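Local coordinates for protein putative glucarate dehydratase (Pseudomonas fluorescens, PDB 4IT1) that belongs to the mandelate racemase/muconate lactonizing enzyme family and probably catalyses the magnesium-dependent dehydration of D-glucarate to 5-dehydro-4-deoxy-D-glucarate, at residues Glu380-Gly384 against Gly385-Ile389. Residues are numbered along the deposited sequence; the frame is centred on the assembly and turned at random.
Sequences EVIKG and GKLPI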
ATOM      1  N   GLU A 380     -21.714  10.673 -23.387  1.00 69.38           N
ATOM      2  CA  GLU A 380     -21.214   9.654 -22.465  1.00 71.45           C
ATOM      3  C   GLU A 380     -21.241   8.289 -23.143  1.00 66.42           C
ATOM      4  O   GLU A 380     -21.903   8.121 -24.164  1.00 76.59           O
ATOM      5  CB  GLU A 380     -22.069   9.614 -21.195  1.00 74.46           C
ATOM      6  CG  GLU A 380     -21.455  10.308 -19.988  1.00 81.26           C
ATOM      7  CD  GLU A 380     -20.338   9.505 -19.326  1.00 93.27           C
ATOM      8  OE1 GLU A 380     -19.671  10.063 -18.430  1.00 85.84           O
ATOM      9  OE2 GLU A 380     -20.118   8.323 -19.684  1.00 88.52           O
ATOM     10  N   VAL A 381     -20.527   7.319 -22.581  1.00 57.91           N
ATOM     11  CA  VAL A 381     -20.553   5.949 -23.107  1.00 70.78           C
ATOM     12  C   VAL A 381     -21.276   4.978 -22.168  1.00 73.62           C
ATOM     13  O   VAL A 381     -21.150   3.751 -22.297  1.00 59.79           O
ATOM     14  CB  VAL A 381     -19.138   5.410 -23.422  1.00 72.82           C
ATOM     15  CG1 VAL A 381     -18.500   6.218 -24.543  1.00 86.37           C
ATOM     16  CG2 VAL A 381     -18.263   5.402 -22.175  1.00 67.28           C
ATOM     17  N   ILE A 382     -22.032   5.535 -21.224  1.00 75.79           N
ATOM     18  CA  ILE A 382     -22.768   4.723 -20.251  1.00 81.33           C
ATOM     19  C   ILE A 382     -24.279   4.939 -20.340  1.00 81.69           C
ATOM     20  O   ILE A 382     -24.744   6.037 -20.674  1.00 73.43           O
ATOM     21  CB  ILE A 382     -22.274   4.951 -18.798  1.00 75.05           C
ATOM     22  CG1 ILE A 382     -22.303   6.440 -18.438  1.00 71.47           C
ATOM     23  CG2 ILE A 382     -20.883   4.357 -18.604  1.00 68.95           C
ATOM     24  CD1 ILE A 382     -22.088   6.730 -16.972  1.00 67.19           C
ATOM     25  N   LYS A 383     -25.033   3.879 -20.048  1.00 87.84           N
ATOM     26  CA  LYS A 383     -26.490   3.956 -19.964  1.00 81.28           C
ATOM     27  C   LYS A 383     -26.904   4.969 -18.900  1.00 77.35           C
ATOM     28  O   LYS A 383     -26.330   5.000 -17.807  1.00 72.59           O
ATOM     29  CB  LYS A 383     -27.087   2.582 -19.650  1.00 85.54           C
ATOM     30  CG  LYS A 383     -27.041   1.602 -20.808  1.00 94.01           C
ATOM     31  CD  LYS A 383     -28.033   0.466 -20.607  1.00 99.92           C
ATOM     32  CE  LYS A 383     -28.045  -0.476 -21.799  1.00100.98           C
ATOM     33  NZ  LYS A 383     -26.736  -1.163 -21.982  1.00 98.91           N
ATOM     34  N   GLY A 384     -27.881   5.805 -19.236  1.00 65.97           N
ATOM     35  CA  GLY A 384     -28.361   6.844 -18.331  1.00 68.44           C
ATOM     36  C   GLY A 384     -27.757   8.198 -18.641  1.00 67.39           C
ATOM     37  O   GLY A 384     -28.266   9.234 -18.199  1.00 59.73           O
ATOM     38  N   GLY A 385     -26.673   8.187 -19.413  1.00 78.16           N
ATOM     39  CA  GLY A 385     -25.939   9.410 -19.739  1.00 74.92           C
ATOM     40  C   GLY A 385     -25.086   9.859 -18.568  1.00 79.42           C
ATOM     41  O   GLY A 385     -24.496   9.026 -17.865  1.00 64.99           O
ATOM     42  N   LYS A 386     -25.035  11.173 -18.342  1.00 78.49           N
ATOM     43  CA  LYS A 386     -24.172  11.740 -17.300  1.00 76.13           C
ATOM     44  C   LYS A 386     -24.574  11.357 -15.874  1.00 81.58           C
ATOM     45  O   LYS A 386     -25.736  11.495 -15.472  1.00 73.98           O
ATOM     46  CB  LYS A 386     -24.018  13.262 -17.444  1.00 73.06           C
ATOM     47  CG  LYS A 386     -22.935  13.669 -18.437  1.00 72.73           C
ATOM     48  CD  LYS A 386     -22.030  14.770 -17.897  1.00 68.28           C
ATOM     49  CE  LYS A 386     -22.748  16.110 -17.814  1.00 75.38           C
ATOM     50  NZ  LYS A 386     -21.806  17.209 -17.469  1.00 68.25           N
ATOM     51  N   LEU A 387     -23.585  10.862 -15.131  1.00 71.34           N
ATOM     52  CA  LEU A 387     -23.721  10.517 -13.722  1.00 61.83           C
ATOM     53  C   LEU A 387     -24.139  11.705 -12.870  1.00 65.66           C
ATOM     54  O   LEU A 387     -23.793  12.850 -13.186  1.00 64.24           O
ATOM     55  CB  LEU A 387     -22.406   9.948 -13.200  1.00 63.64           C
ATOM     56  CG  LEU A 387     -22.311   8.427 -13.079  1.00 71.97           C
ATOM     57  CD1 LEU A 387     -23.393   7.701 -13.872  1.00 73.52           C
ATOM     58  CD2 LEU A 387     -20.915   7.968 -13.473  1.00 54.47           C
ATOM     59  N   PRO A 388     -24.888  11.437 -11.783  1.00 63.09           N
ATOM     60  CA  PRO A 388     -25.384  12.520 -10.942  1.00 65.89           C
ATOM     61  C   PRO A 388     -24.324  13.007  -9.967  1.00 60.34           C
ATOM     62  O   PRO A 388     -23.555  12.207  -9.432  1.00 61.90           O
ATOM     63  CB  PRO A 388     -26.549  11.869 -10.168  1.00 63.79           C
ATOM     64  CG  PRO A 388     -26.653  10.453 -10.661  1.00 64.89           C
ATOM     65  CD  PRO A 388     -25.335  10.124 -11.291  1.00 62.78           C
ATOM     66  N   ILE A 389     -24.279  14.317  -9.757  1.00 57.40           N
ATOM     67  CA  ILE A 389     -23.481  14.892  -8.684  1.00 67.27           C
ATOM     68  C   ILE A 389     -24.395  15.728  -7.792  1.00 72.18           C
ATOM     69  O   ILE A 389     -24.750  16.871  -8.123  1.00 63.22           O
ATOM     70  CB  ILE A 389     -22.282  15.721  -9.203  1.00 67.71           C
ATOM     71  CG1 ILE A 389     -21.352  14.839 -10.051  1.00 71.92           C
ATOM     72  CG2 ILE A 389     -21.517  16.329  -8.034  1.00 64.03           C
ATOM     73  CD1 ILE A 389     -20.318  15.604 -10.854  1.00 72.29           C
TER
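Ile-382 and Leu-387 meet across a tight reversal of the chain, their side chains crossing at about a right angle with CD1 of Ile-382 3.5 Å from CD1 of Leu-387. Ile-382 sets CG1 between its own backbone N and carbonyl carbon (chi1 54°), 3.4 Å from the carbonyl O of Gly-385, and its extended chi2 carries CD1 on to Leu-387. The reversal is a type II beta turn from Ile-382 to Gly-385, closed by the bond from N of Gly-385 to O of Ile-382 (3.2 Å). Gly-384, with its positive phi of 99°, occupies the third position, where a side chain would jam against the preceding carbonyl O.

Glu-380 lays its aliphatic part beside the turn, CG 4.0 Å from CG of Lys-386. A bend at chi2 (-76°) folds its carboxylate back, and OE2 accepts the N-H of Val-381 on its anti side at 3.1 Å. OE1 joins the loop to Tyr-372 OH and to Gly-348 N at the start of helix 348-360, while Lys-386 sends NZ to the carbonyls of Tyr-372 and Gln-375. Replacing Glu-380 by alanine removes the carboxylate and would probably leave the N-H groups of Val-381 and Gly-348, and the hydroxyl of Tyr-372, without this partner. In this local packing between helix 348-360 and strand 393-395, away from the magnesium site, one buried glutamate exemplifies a double role: methylenes against a turn, oxygens in a polar network.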